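Local structure of gamma-glutamyl-gamma-aminobutyraldehyde dehydrogenase (Burkholderia cenocepacia, 4LIH) at residues 170-175 against 197-202; 58-63 against 227-232; 372-377 against 391-396; 396-401 against 413-418; 90-95 against 138-143. The protein probably oxidises gamma-glutamyl-gamma-aminobutyraldehyde and related aldehydes to carboxylic acids, with NAD(P)+ as the electron acceptor. All coordinates share one frame; numbering follows the deposited sequence.

Contact 1: 170-175 against 197-202; sequences AAVVPW and VLKPSE
A170–V172 and V197–K199 run side by side as parallel strands, 14° apart, with A171 bonded to both V197 and K199: A171 N donates to V197 O (2.9 Å), and A171 O receives K199 N (2.8 Å) almost straight on. The following rung, V173 N to K199 O, is weak at 3.3 Å; beyond it water 1 bridges the chains, accepting from S201 N and donating to P174 O. On the A171 and L198 face, L198 CD1 lies 3.8 Å from A171 CB and 4.0 Å from V173 CG2, the V173 and L198 side chains crossing at about a right angle. Helix 178-191, which connects the two strands in a beta-alpha-beta crossover of the Rossmann-like sheet, packs here through A182 and K185. On the K199 face the lysine chain bends at chi2 and chi3, and NZ reaches P200 O (2.9 Å) from above the carbonyl plane; G230 O and A231 O also accept from it, while E202 OE1 makes a long salt bridge. S201 OG, which takes the K203 N hydrogen, sits at the edge of the W175 indole, 3.5 Å from CD1. P174 lies about 8 Å, side chain to side chain, from E274, the predicted active-site residue.

Contact 2: 58-63 against 227-232; sequences KVADCG and VVPGAG
C62 and D61, just past the end of strand 55-60, meet P229 and G230 in the glycine-containing loop that follows strand 225-227 of the Rossmann-like sheet and leads into helix 232-240. The touching parts run at 91° to one another, so the contact is a crossing of two chains and not a strand pair. Its direct hydrogen bond goes from C62 N to P229 O (2.9 Å), the donor tilted 23° from the carbonyl plane. A second polar link passes through water 2, which donates to D61 OD1 (2.7 Å) and to C62 O and accepts from A231 N, joining both chains through three bonds. The other carboxylate oxygen of D61, OD2, is salt-bridged to R43. G230 packs its CA 3.6 Å from D61 OD1. Its phi of 149° calls for glycine, because a side chain would be jammed against the carbonyl O of P229, and it would also point closely at C62 N. Apolar contacts centre on the P229 ring: V59 CG1 meets CB at 3.6 Å, the two side chains crossing at about a right angle, A60 CB faces CG, and C62 SG approaches CD. I209 of helix 206-218 touches both V59 and P229. Tightest is the carbon pair C62 CB and V228 CG1, at 3.2 Å.

Contact 3: 372-377 against 391-396; sequences RLVTGG and PTVFEV
Two successive residues, V374 and T375, sit opposite the single residue V393 in a classic beta bulge that shifts the antiparallel register by one. V393 O therefore accepts twice, from V374 N (2.7 Å) and weakly from T375 N (3.4 Å), while V393 N returns a bond to T375 O. T375 CG2 rests on V393 CG2 at 3.7 Å. R372 and E395 form a hydrogen-bonded pair and add a salt bridge on one oxygen: R372 NH2 meets E395 OE1 in the guanidinium plane, at a doubtfully short distance, and R372 NE adds a weak bond. The guanidinium and carboxylate planes stand 74° apart, and V374 CG2 sits over one guanidinium face, toward its rim. E395 OE2 is salt-bridged to K322. On the opposite face of the sheet L373 CD1 lies over the F394 ring, 4.0 Å from its centroid, a CH-pi contact. At the turn end G377 N bonds weakly to T392 OG1, which also pairs with E390 O, and water 3 joins T375 OG1 to P391 O. Strand 372-375 is a bulged antiparallel addition to strand 388-395, which pairs in parallel with strand 411-417 in the mixed sheet characteristic of the aldehyde dehydrogenase catalytic domain.

Contact 4: 396-401 against 413-418; sequences VKPDAK and SVIVFD
V396 meets S413 of strand 411-417 with one of its two methyls. With chi1 at -75°, CG1 is anti to the carbonyl carbon, and CG2 takes the crowded position between backbone N and carbonyl carbon; from there CG2 reaches S413, 3.6 Å from CB and 3.7 Å from OG. S413 OG itself stands beside its own backbone N and makes a weak hydrogen bond to I402 O, so the V396 methyl packs against a hydroxymethyl group already engaged with helix 401-404. I402 and A403 of that helix also touch V396. I415 meets the loop with two of its branches. Its chi1 of -62° puts CG1 anti to the carbonyl carbon; CG2, the branch anti to the backbone N, faces P398 CD at 4.0 Å, and the extended chi2 carries CD1 to 3.9 Å from P398 CA; the two side chains cross obliquely. P398 is the second residue of a type I turn from K397 to A400, closed by A400 N to K397 O at 3.2 Å, and its ring also packs on I426 of helix 420-428. The backbone link is a nearly straight bond from V396 N to V414 O (2.9 Å). Next to it V396 O and V414 O, both acceptors, lie close together; V396 O is met instead by water 4 (2.6 Å), which in turn accepts from V416 N. A400 occupies the N-cap position of helix 401-404, and the connection through this short helix links the parallel neighbours 388-395 and 411-417, a crossover in the manner of a beta-alpha-beta unit.

Contact 5: 90-95 against 138-143; sequences ARKAVL and WFAEAI
Helix segments 90-95 and 138-142 pack antiparallel, their axes 8.4 Å apart at closest approach and 164° between directions, with K92 and A140 facing each other at a CA–CA distance of 4.5 Å. Small A140 allows this nearness: its CB lies 3.7 Å from L95 CB, and its carbonyl O is 3.4 Å from K92 CG. K92 CG is anti to the backbone N (chi1 164°), so the aliphatic part of the lysine passes alongside the A140 carbonyl before the chain bends at chi3. K92 NZ then forms a salt bridge with D144 OD2, and another with E141 OE1 of the second subunit; the same pairing, reversed, joins E141 OE1 here to K92 NZ of that subunit. I143 fills the other side of the interface. Its CD1 lies 3.7 Å from K92 N and also touches R91 CB and L95 CD1, and its side chain crosses those of R91 and L95 at about a right angle. I143 CG2 approaches R91 NH2 at 3.8 Å, obliquely to the guanidinium, whose NE is hydrogen-bonded to A191 O. No direct hydrogen bond joins the two segments: the contact is apolar, with charged ends at its border. A191, at the end of helix 178-191, touches L95, F139 and I143 and so packs against both helices, while the second subunit meets helix 121-142 through W138, E141 and A142.

From the N terminus, the chain enters contact 2 at 58-63 and returns to close it only at 227-232, so its long loop encloses two shorter ones: contact 5, which pairs helices 88-104 and 121-142, and then contact 1, which joins two parallel strands around helix 178-191. Contacts 1 and 2 touch, L198 O meeting V228 N at 2.9 Å and thereby linking the strand pair to the loop after strand 225-227. Later in the chain contact 3 closes before contact 4 opens, the two sharing V396 and bringing strand 372-375, strand 388-395 and strand 411-417 into one sheet. No loops cross. Contacts 3 and 5 lie on opposite sides of the chain's centre, their centres about 46 Å apart.

Contact 1: 170-175 against 197-202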
# COMPACT_ATOMS: atom_id res chain seq x y z
N ALA A 170 4.74 -17.52 -21.62
CA ALA A 170 4.61 -17.38 -23.06
C ALA A 170 3.93 -16.06 -23.32
O ALA A 170 2.96 -15.74 -22.67
CB ALA A 170 3.82 -18.55 -23.64
N ALA A 171 4.47 -15.28 -24.24
CA ALA A 171 3.82 -14.06 -24.73
C ALA A 171 3.62 -14.08 -26.24
O ALA A 171 4.59 -14.22 -27.00
CB ALA A 171 4.64 -12.88 -24.32
N VAL A 172 2.38 -13.92 -26.68
CA VAL A 172 2.01 -13.88 -28.08
C VAL A 172 1.47 -12.48 -28.34
O VAL A 172 0.48 -12.07 -27.73
CB VAL A 172 0.91 -14.92 -28.38
CG1 VAL A 172 0.48 -14.87 -29.85
CG2 VAL A 172 1.35 -16.32 -27.96
N VAL A 173 2.16 -11.73 -29.20
CA VAL A 173 1.85 -10.33 -29.39
C VAL A 173 1.55 -9.98 -30.83
O VAL A 173 1.91 -10.73 -31.72
CB VAL A 173 2.98 -9.45 -28.82
CG1 VAL A 173 3.12 -9.71 -27.33
CG2 VAL A 173 4.26 -9.76 -29.53
N PRO A 174 0.88 -8.82 -31.06
CA PRO A 174 0.37 -8.53 -32.35
C PRO A 174 1.35 -7.68 -33.15
O PRO A 174 2.46 -7.44 -32.74
CB PRO A 174 -0.93 -7.77 -32.03
CG PRO A 174 -0.57 -6.98 -30.87
CD PRO A 174 0.58 -7.71 -30.14
N TRP A 175 0.91 -7.30 -34.34
CA TRP A 175 1.75 -6.59 -35.31
C TRP A 175 1.54 -5.10 -35.33
O TRP A 175 2.23 -4.39 -36.08
CB TRP A 175 1.47 -7.15 -36.73
CG TRP A 175 -0.04 -7.25 -37.07
CD1 TRP A 175 -0.80 -8.38 -37.02
CD2 TRP A 175 -0.92 -6.20 -37.51
NE1 TRP A 175 -2.09 -8.10 -37.36
CE2 TRP A 175 -2.20 -6.78 -37.68
CE3 TRP A 175 -0.76 -4.84 -37.75
CZ2 TRP A 175 -3.30 -6.04 -38.13
CZ3 TRP A 175 -1.86 -4.10 -38.21
CH2 TRP A 175 -3.12 -4.70 -38.38
N VAL A 197 9.14 -17.02 -23.28
CA VAL A 197 9.11 -17.40 -24.68
C VAL A 197 8.13 -16.45 -25.39
O VAL A 197 6.91 -16.46 -25.15
CB VAL A 197 8.74 -18.86 -24.85
CG1 VAL A 197 8.87 -19.28 -26.31
CG2 VAL A 197 9.67 -19.71 -23.96
N LEU A 198 8.70 -15.59 -26.22
CA LEU A 198 7.93 -14.62 -26.98
C LEU A 198 7.70 -15.10 -28.43
O LEU A 198 8.63 -15.54 -29.10
CB LEU A 198 8.64 -13.30 -26.99
CG LEU A 198 8.10 -12.12 -27.80
CD1 LEU A 198 6.92 -11.53 -27.10
CD2 LEU A 198 9.22 -11.08 -27.90
N LYS A 199 6.46 -15.00 -28.88
CA LYS A 199 6.04 -15.38 -30.22
C LYS A 199 5.49 -14.12 -30.87
O LYS A 199 4.33 -13.75 -30.65
CB LYS A 199 5.00 -16.49 -30.18
CG LYS A 199 5.05 -17.47 -31.36
CD LYS A 199 4.79 -16.81 -32.71
CE LYS A 199 3.32 -16.52 -32.91
NZ LYS A 199 2.98 -15.85 -34.19
N PRO A 200 6.33 -13.43 -31.65
CA PRO A 200 5.89 -12.23 -32.37
C PRO A 200 4.97 -12.60 -33.55
O PRO A 200 4.97 -13.75 -33.96
CB PRO A 200 7.21 -11.63 -32.83
CG PRO A 200 8.10 -12.82 -33.03
CD PRO A 200 7.76 -13.70 -31.87
N SER A 201 4.17 -11.65 -34.03
CA SER A 201 3.27 -11.91 -35.18
C SER A 201 4.12 -12.25 -36.38
O SER A 201 5.18 -11.69 -36.53
CB SER A 201 2.37 -10.67 -35.45
OG SER A 201 1.63 -10.82 -36.67
N GLU A 202 3.68 -13.22 -37.19
CA GLU A 202 4.27 -13.45 -38.49
C GLU A 202 4.33 -12.18 -39.35
O GLU A 202 5.18 -12.10 -40.24
CB GLU A 202 3.54 -14.58 -39.23
CG GLU A 202 2.12 -14.25 -39.64
CD GLU A 202 1.04 -14.49 -38.57
OE1 GLU A 202 1.28 -14.61 -37.29
OE2 GLU A 202 -0.12 -14.52 -39.06
O HOH W 1 4.71 -9.05 -33.13

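Contact 2: 58-63 against 227-232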
# COMPACT_ATOMS: atom_id res chain seq x y z
N LYS A 58 14.12 -13.54 -45.14
CA LYS A 58 13.52 -14.83 -44.80
C LYS A 58 13.68 -15.04 -43.29
O LYS A 58 14.79 -14.97 -42.75
CB LYS A 58 14.14 -15.96 -45.61
CG LYS A 58 13.77 -15.88 -47.09
CD LYS A 58 14.08 -17.17 -47.85
CE LYS A 58 13.79 -17.05 -49.34
NZ LYS A 58 12.34 -17.25 -49.64
N VAL A 59 12.58 -15.32 -42.62
CA VAL A 59 12.56 -15.43 -41.18
C VAL A 59 12.19 -16.85 -40.78
O VAL A 59 11.41 -17.51 -41.45
CB VAL A 59 11.59 -14.39 -40.59
CG1 VAL A 59 11.32 -14.62 -39.09
CG2 VAL A 59 12.13 -12.99 -40.87
N ALA A 60 12.79 -17.33 -39.71
CA ALA A 60 12.51 -18.68 -39.23
C ALA A 60 10.99 -18.91 -39.09
O ALA A 60 10.34 -18.13 -38.48
CB ALA A 60 13.20 -18.91 -37.90
N ASP A 61 10.47 -20.00 -39.64
CA ASP A 61 9.09 -20.38 -39.44
C ASP A 61 8.98 -21.55 -38.45
O ASP A 61 9.00 -22.74 -38.84
CB ASP A 61 8.44 -20.74 -40.76
CG ASP A 61 6.98 -21.07 -40.60
OD1 ASP A 61 6.25 -20.26 -39.98
OD2 ASP A 61 6.58 -22.13 -41.08
N CYS A 62 8.83 -21.22 -37.15
CA CYS A 62 8.92 -22.24 -36.13
C CYS A 62 7.71 -23.13 -36.01
O CYS A 62 6.57 -22.74 -36.22
CB CYS A 62 9.27 -21.64 -34.75
SG CYS A 62 10.93 -20.92 -34.76
N GLY A 63 8.00 -24.37 -35.66
CA GLY A 63 6.97 -25.35 -35.36
C GLY A 63 7.23 -25.96 -34.01
O GLY A 63 7.89 -25.37 -33.14
N VAL A 227 12.84 -15.94 -28.50
CA VAL A 227 11.91 -15.43 -29.50
C VAL A 227 11.75 -16.51 -30.59
O VAL A 227 12.77 -17.02 -31.14
CB VAL A 227 12.38 -14.06 -30.09
CG1 VAL A 227 11.52 -13.62 -31.27
CG2 VAL A 227 12.38 -12.98 -28.99
N VAL A 228 10.50 -16.90 -30.83
CA VAL A 228 10.12 -17.97 -31.74
C VAL A 228 9.20 -17.41 -32.82
O VAL A 228 7.97 -17.40 -32.67
CB VAL A 228 9.42 -19.11 -30.98
CG1 VAL A 228 8.95 -20.22 -31.89
CG2 VAL A 228 10.35 -19.65 -29.93
N PRO A 229 9.80 -16.95 -33.93
CA PRO A 229 8.98 -16.44 -35.04
C PRO A 229 8.18 -17.56 -35.73
O PRO A 229 8.56 -18.74 -35.63
CB PRO A 229 9.99 -15.79 -35.99
CG PRO A 229 11.34 -15.99 -35.41
CD PRO A 229 11.24 -16.85 -34.19
N GLY A 230 7.09 -17.17 -36.42
CA GLY A 230 6.21 -18.11 -37.14
C GLY A 230 4.78 -17.61 -37.18
O GLY A 230 4.50 -16.46 -36.80
N ALA A 231 3.87 -18.48 -37.61
CA ALA A 231 2.48 -18.13 -37.79
C ALA A 231 1.62 -18.59 -36.58
O ALA A 231 2.04 -18.49 -35.44
CB ALA A 231 1.97 -18.70 -39.12
N GLY A 232 0.41 -19.08 -36.84
CA GLY A 232 -0.50 -19.53 -35.78
C GLY A 232 -0.04 -20.72 -34.96
O GLY A 232 -0.32 -20.78 -33.75
O HOH W 2 4.92 -21.27 -37.84

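Contact 3: 372-377 against 391-396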
# COMPACT_ATOMS: atom_id res chain seq x y z
N ARG A 372 -23.48 8.82 -43.78
CA ARG A 372 -22.96 9.91 -44.62
C ARG A 372 -21.43 9.95 -44.64
O ARG A 372 -20.82 10.11 -43.60
CB ARG A 372 -23.50 11.24 -44.12
CG ARG A 372 -23.09 12.41 -45.03
CD ARG A 372 -23.75 13.71 -44.59
NE ARG A 372 -23.29 14.17 -43.28
CZ ARG A 372 -22.33 15.08 -43.04
NH1 ARG A 372 -21.65 15.66 -44.03
NH2 ARG A 372 -22.04 15.40 -41.78
N LEU A 373 -20.82 9.85 -45.82
CA LEU A 373 -19.36 9.97 -45.95
C LEU A 373 -18.95 11.42 -45.78
O LEU A 373 -19.37 12.30 -46.57
CB LEU A 373 -18.86 9.45 -47.29
CG LEU A 373 -17.34 9.51 -47.54
CD1 LEU A 373 -16.54 8.58 -46.63
CD2 LEU A 373 -17.05 9.18 -49.00
N VAL A 374 -18.12 11.68 -44.78
CA VAL A 374 -17.75 13.05 -44.47
C VAL A 374 -16.44 13.39 -45.16
O VAL A 374 -16.28 14.51 -45.72
CB VAL A 374 -17.64 13.27 -42.94
CG1 VAL A 374 -17.08 14.65 -42.64
CG2 VAL A 374 -19.01 13.11 -42.28
N THR A 375 -15.50 12.45 -45.10
CA THR A 375 -14.24 12.63 -45.76
C THR A 375 -13.53 11.31 -45.99
O THR A 375 -13.79 10.28 -45.31
CB THR A 375 -13.31 13.61 -45.00
OG1 THR A 375 -12.22 14.02 -45.84
CG2 THR A 375 -12.76 12.96 -43.74
N GLY A 376 -12.64 11.31 -46.97
CA GLY A 376 -11.82 10.14 -47.26
C GLY A 376 -12.55 9.02 -47.95
O GLY A 376 -13.41 9.26 -48.80
N GLY A 377 -12.20 7.79 -47.58
CA GLY A 377 -12.89 6.62 -48.05
C GLY A 377 -12.26 5.87 -49.21
O GLY A 377 -12.82 4.90 -49.63
N PRO A 391 -7.62 8.59 -44.47
CA PRO A 391 -8.40 8.71 -43.22
C PRO A 391 -9.86 9.04 -43.55
O PRO A 391 -10.14 9.97 -44.31
CB PRO A 391 -7.72 9.86 -42.50
CG PRO A 391 -7.17 10.71 -43.60
CD PRO A 391 -6.75 9.76 -44.68
N THR A 392 -10.78 8.24 -42.98
CA THR A 392 -12.16 8.21 -43.43
C THR A 392 -13.11 8.47 -42.28
O THR A 392 -12.96 7.87 -41.22
CB THR A 392 -12.45 6.84 -44.05
OG1 THR A 392 -11.59 6.65 -45.20
CG2 THR A 392 -13.88 6.70 -44.48
N VAL A 393 -14.10 9.34 -42.50
CA VAL A 393 -15.08 9.66 -41.48
C VAL A 393 -16.47 9.47 -42.05
O VAL A 393 -16.74 9.95 -43.15
CB VAL A 393 -14.92 11.13 -41.01
CG1 VAL A 393 -15.92 11.48 -39.94
CG2 VAL A 393 -13.51 11.39 -40.51
N PHE A 394 -17.32 8.76 -41.31
CA PHE A 394 -18.77 8.71 -41.55
C PHE A 394 -19.60 9.28 -40.39
O PHE A 394 -19.24 9.17 -39.21
CB PHE A 394 -19.23 7.28 -41.69
CG PHE A 394 -18.74 6.60 -42.94
CD1 PHE A 394 -19.42 6.78 -44.13
CD2 PHE A 394 -17.62 5.81 -42.92
CE1 PHE A 394 -19.00 6.14 -45.27
CE2 PHE A 394 -17.15 5.19 -44.07
CZ PHE A 394 -17.84 5.37 -45.26
N GLU A 395 -20.77 9.79 -40.75
CA GLU A 395 -21.79 10.14 -39.75
C GLU A 395 -22.80 9.00 -39.76
O GLU A 395 -23.34 8.67 -40.81
CB GLU A 395 -22.43 11.50 -40.09
CG GLU A 395 -23.35 11.97 -39.00
CD GLU A 395 -23.82 13.38 -39.17
OE1 GLU A 395 -23.39 14.08 -40.10
OE2 GLU A 395 -24.67 13.76 -38.36
N VAL A 396 -23.00 8.35 -38.63
CA VAL A 396 -23.86 7.14 -38.56
C VAL A 396 -24.70 7.17 -37.33
O VAL A 396 -24.43 7.94 -36.36
CB VAL A 396 -23.06 5.78 -38.58
CG1 VAL A 396 -22.51 5.45 -39.98
CG2 VAL A 396 -21.95 5.74 -37.54
O HOH W 3 -9.78 12.33 -45.54

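Contact 4: 396-401 against 413-418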
# COMPACT_ATOMS: atom_id res chain seq x y z
N VAL A 396 -23.00 8.35 -38.63
CA VAL A 396 -23.86 7.14 -38.56
C VAL A 396 -24.70 7.17 -37.33
O VAL A 396 -24.43 7.94 -36.36
CB VAL A 396 -23.06 5.78 -38.58
CG1 VAL A 396 -22.51 5.45 -39.98
CG2 VAL A 396 -21.95 5.74 -37.54
N LYS A 397 -25.75 6.36 -37.34
CA LYS A 397 -26.48 6.00 -36.14
C LYS A 397 -25.65 5.03 -35.31
O LYS A 397 -24.78 4.31 -35.80
CB LYS A 397 -27.79 5.29 -36.50
CG LYS A 397 -28.85 6.09 -37.21
CD LYS A 397 -30.03 5.14 -37.39
CE LYS A 397 -31.18 5.72 -38.18
NZ LYS A 397 -32.17 4.62 -38.27
N PRO A 398 -25.95 4.96 -34.01
CA PRO A 398 -25.11 4.12 -33.18
C PRO A 398 -25.23 2.64 -33.39
O PRO A 398 -24.35 1.92 -32.94
CB PRO A 398 -25.52 4.52 -31.77
CG PRO A 398 -26.84 5.14 -31.89
CD PRO A 398 -26.87 5.79 -33.23
N ASP A 399 -26.29 2.18 -34.06
CA ASP A 399 -26.46 0.74 -34.37
C ASP A 399 -25.94 0.34 -35.75
O ASP A 399 -26.09 -0.81 -36.13
CB ASP A 399 -27.93 0.32 -34.22
CG ASP A 399 -28.90 1.23 -34.97
OD1 ASP A 399 -28.47 2.00 -35.86
OD2 ASP A 399 -30.12 1.18 -34.67
N ALA A 400 -25.27 1.25 -36.47
CA ALA A 400 -24.71 0.95 -37.80
C ALA A 400 -23.63 -0.10 -37.64
O ALA A 400 -23.00 -0.20 -36.60
CB ALA A 400 -24.10 2.21 -38.43
N LYS A 401 -23.44 -0.90 -38.69
CA LYS A 401 -22.39 -1.90 -38.69
C LYS A 401 -21.03 -1.31 -38.32
O LYS A 401 -20.34 -1.87 -37.45
CB LYS A 401 -22.29 -2.63 -40.04
CG LYS A 401 -21.39 -3.85 -40.03
CD LYS A 401 -21.35 -4.50 -41.39
CE LYS A 401 -20.64 -5.83 -41.34
NZ LYS A 401 -20.73 -6.54 -42.64
N SER A 413 -16.56 6.58 -36.85
CA SER A 413 -18.01 6.66 -36.79
C SER A 413 -18.39 7.84 -35.89
O SER A 413 -18.12 7.83 -34.68
CB SER A 413 -18.62 5.36 -36.23
OG SER A 413 -18.52 4.30 -37.15
N VAL A 414 -18.97 8.87 -36.50
CA VAL A 414 -19.45 10.04 -35.80
C VAL A 414 -20.95 9.87 -35.47
O VAL A 414 -21.79 9.67 -36.37
CB VAL A 414 -19.27 11.34 -36.63
CG1 VAL A 414 -19.81 12.52 -35.87
CG2 VAL A 414 -17.80 11.57 -36.93
N ILE A 415 -21.27 9.98 -34.18
CA ILE A 415 -22.62 9.69 -33.65
C ILE A 415 -23.08 10.90 -32.89
O ILE A 415 -22.35 11.39 -32.04
CB ILE A 415 -22.61 8.45 -32.70
CG1 ILE A 415 -22.16 7.22 -33.49
CG2 ILE A 415 -23.98 8.29 -32.01
CD1 ILE A 415 -21.75 6.01 -32.68
N VAL A 416 -24.27 11.40 -33.20
CA VAL A 416 -24.81 12.59 -32.54
C VAL A 416 -25.68 12.22 -31.35
O VAL A 416 -26.33 11.19 -31.37
CB VAL A 416 -25.64 13.44 -33.52
CG1 VAL A 416 -26.96 12.74 -33.88
CG2 VAL A 416 -25.92 14.79 -32.90
N PHE A 417 -25.68 13.05 -30.31
CA PHE A 417 -26.57 12.83 -29.20
C PHE A 417 -27.09 14.15 -28.68
O PHE A 417 -26.54 15.23 -28.98
CB PHE A 417 -25.86 12.09 -28.07
CG PHE A 417 -24.77 12.88 -27.40
CD1 PHE A 417 -25.03 13.63 -26.26
CD2 PHE A 417 -23.45 12.81 -27.88
CE1 PHE A 417 -24.01 14.31 -25.63
CE2 PHE A 417 -22.42 13.50 -27.24
CZ PHE A 417 -22.70 14.25 -26.13
N ASP A 418 -28.16 14.05 -27.90
CA ASP A 418 -28.88 15.24 -27.42
C ASP A 418 -28.65 15.52 -25.95
O ASP A 418 -28.83 16.64 -25.49
CB ASP A 418 -30.38 15.11 -27.69
CG ASP A 418 -30.70 15.31 -29.14
OD1 ASP A 418 -30.58 16.45 -29.66
OD2 ASP A 418 -31.03 14.32 -29.78
O HOH W 4 -25.70 9.87 -35.24

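Contact 5: 90-95 against 138-143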
# COMPACT_ATOMS: atom_id res chain seq x y z
N ALA A 90 20.47 -6.70 -8.69
CA ALA A 90 21.21 -7.35 -9.79
C ALA A 90 20.32 -7.55 -11.03
O ALA A 90 20.74 -7.30 -12.15
CB ALA A 90 21.79 -8.66 -9.32
N ARG A 91 19.09 -8.00 -10.85
CA ARG A 91 18.17 -8.08 -12.01
C ARG A 91 17.84 -6.70 -12.58
O ARG A 91 17.75 -6.53 -13.75
CB ARG A 91 16.82 -8.70 -11.65
CG ARG A 91 16.85 -10.19 -11.58
CD ARG A 91 15.47 -10.76 -11.89
NE ARG A 91 14.51 -10.29 -10.94
CZ ARG A 91 14.42 -10.66 -9.67
NH1 ARG A 91 15.23 -11.58 -9.14
NH2 ARG A 91 13.50 -10.12 -8.93
N LYS A 92 17.66 -5.73 -11.71
CA LYS A 92 17.40 -4.35 -12.14
C LYS A 92 18.57 -3.86 -13.00
O LYS A 92 18.35 -3.20 -14.01
CB LYS A 92 17.21 -3.42 -10.96
CG LYS A 92 17.33 -1.96 -11.34
CD LYS A 92 17.08 -1.03 -10.14
CE LYS A 92 18.08 -1.17 -9.00
NZ LYS A 92 17.99 -0.03 -8.07
N ALA A 93 19.80 -4.19 -12.59
CA ALA A 93 20.96 -3.69 -13.32
C ALA A 93 21.01 -4.28 -14.75
O ALA A 93 21.23 -3.55 -15.70
CB ALA A 93 22.26 -3.96 -12.58
N VAL A 94 20.77 -5.58 -14.89
CA VAL A 94 20.71 -6.21 -16.22
C VAL A 94 19.62 -5.61 -17.11
O VAL A 94 19.88 -5.27 -18.24
CB VAL A 94 20.59 -7.74 -16.12
CG1 VAL A 94 20.34 -8.38 -17.48
CG2 VAL A 94 21.83 -8.32 -15.47
N LEU A 95 18.41 -5.46 -16.58
CA LEU A 95 17.32 -4.91 -17.37
C LEU A 95 17.59 -3.45 -17.78
O LEU A 95 17.33 -3.08 -18.91
CB LEU A 95 15.97 -5.06 -16.65
CG LEU A 95 15.54 -6.50 -16.42
CD1 LEU A 95 14.39 -6.51 -15.40
CD2 LEU A 95 15.13 -7.17 -17.73
N TRP A 138 11.21 0.93 -16.23
CA TRP A 138 10.29 1.22 -15.12
C TRP A 138 10.09 -0.05 -14.30
O TRP A 138 10.21 -0.04 -13.08
CB TRP A 138 8.97 1.73 -15.67
CG TRP A 138 8.03 2.37 -14.70
CD1 TRP A 138 7.95 3.70 -14.41
CD2 TRP A 138 7.03 1.72 -13.93
NE1 TRP A 138 6.96 3.92 -13.46
CE2 TRP A 138 6.35 2.73 -13.18
CE3 TRP A 138 6.65 0.39 -13.77
CZ2 TRP A 138 5.32 2.45 -12.27
CZ3 TRP A 138 5.57 0.10 -12.89
CH2 TRP A 138 4.93 1.15 -12.16
N PHE A 139 9.89 -1.18 -14.96
CA PHE A 139 9.74 -2.41 -14.18
C PHE A 139 11.05 -2.80 -13.48
O PHE A 139 11.01 -3.30 -12.37
CB PHE A 139 9.10 -3.55 -14.98
CG PHE A 139 7.61 -3.36 -15.17
CD1 PHE A 139 6.72 -3.56 -14.10
CD2 PHE A 139 7.12 -2.84 -16.36
CE1 PHE A 139 5.33 -3.38 -14.26
CE2 PHE A 139 5.76 -2.62 -16.51
CZ PHE A 139 4.88 -2.89 -15.47
N ALA A 140 12.19 -2.51 -14.12
CA ALA A 140 13.49 -2.74 -13.53
C ALA A 140 13.59 -1.91 -12.27
O ALA A 140 13.99 -2.40 -11.19
CB ALA A 140 14.59 -2.34 -14.49
N GLU A 141 13.23 -0.65 -12.40
CA GLU A 141 13.35 0.30 -11.28
C GLU A 141 12.34 -0.00 -10.16
O GLU A 141 12.51 0.45 -9.05
CB GLU A 141 13.11 1.72 -11.79
CG GLU A 141 14.24 2.32 -12.60
CD GLU A 141 13.88 3.68 -13.20
OE1 GLU A 141 12.69 4.03 -13.24
OE2 GLU A 141 14.77 4.44 -13.62
N ALA A 142 11.27 -0.71 -10.47
CA ALA A 142 10.27 -1.08 -9.45
C ALA A 142 10.65 -2.32 -8.62
O ALA A 142 10.12 -2.47 -7.51
CB ALA A 142 8.94 -1.30 -10.11
N ILE A 143 11.54 -3.16 -9.13
CA ILE A 143 11.88 -4.47 -8.54
C ILE A 143 12.27 -4.38 -7.09
O ILE A 143 11.99 -5.32 -6.29
CB ILE A 143 13.11 -5.17 -9.24
CG1 ILE A 143 12.76 -5.71 -10.62
CG2 ILE A 143 13.56 -6.40 -8.44
CD1 ILE A 143 14.02 -6.13 -11.39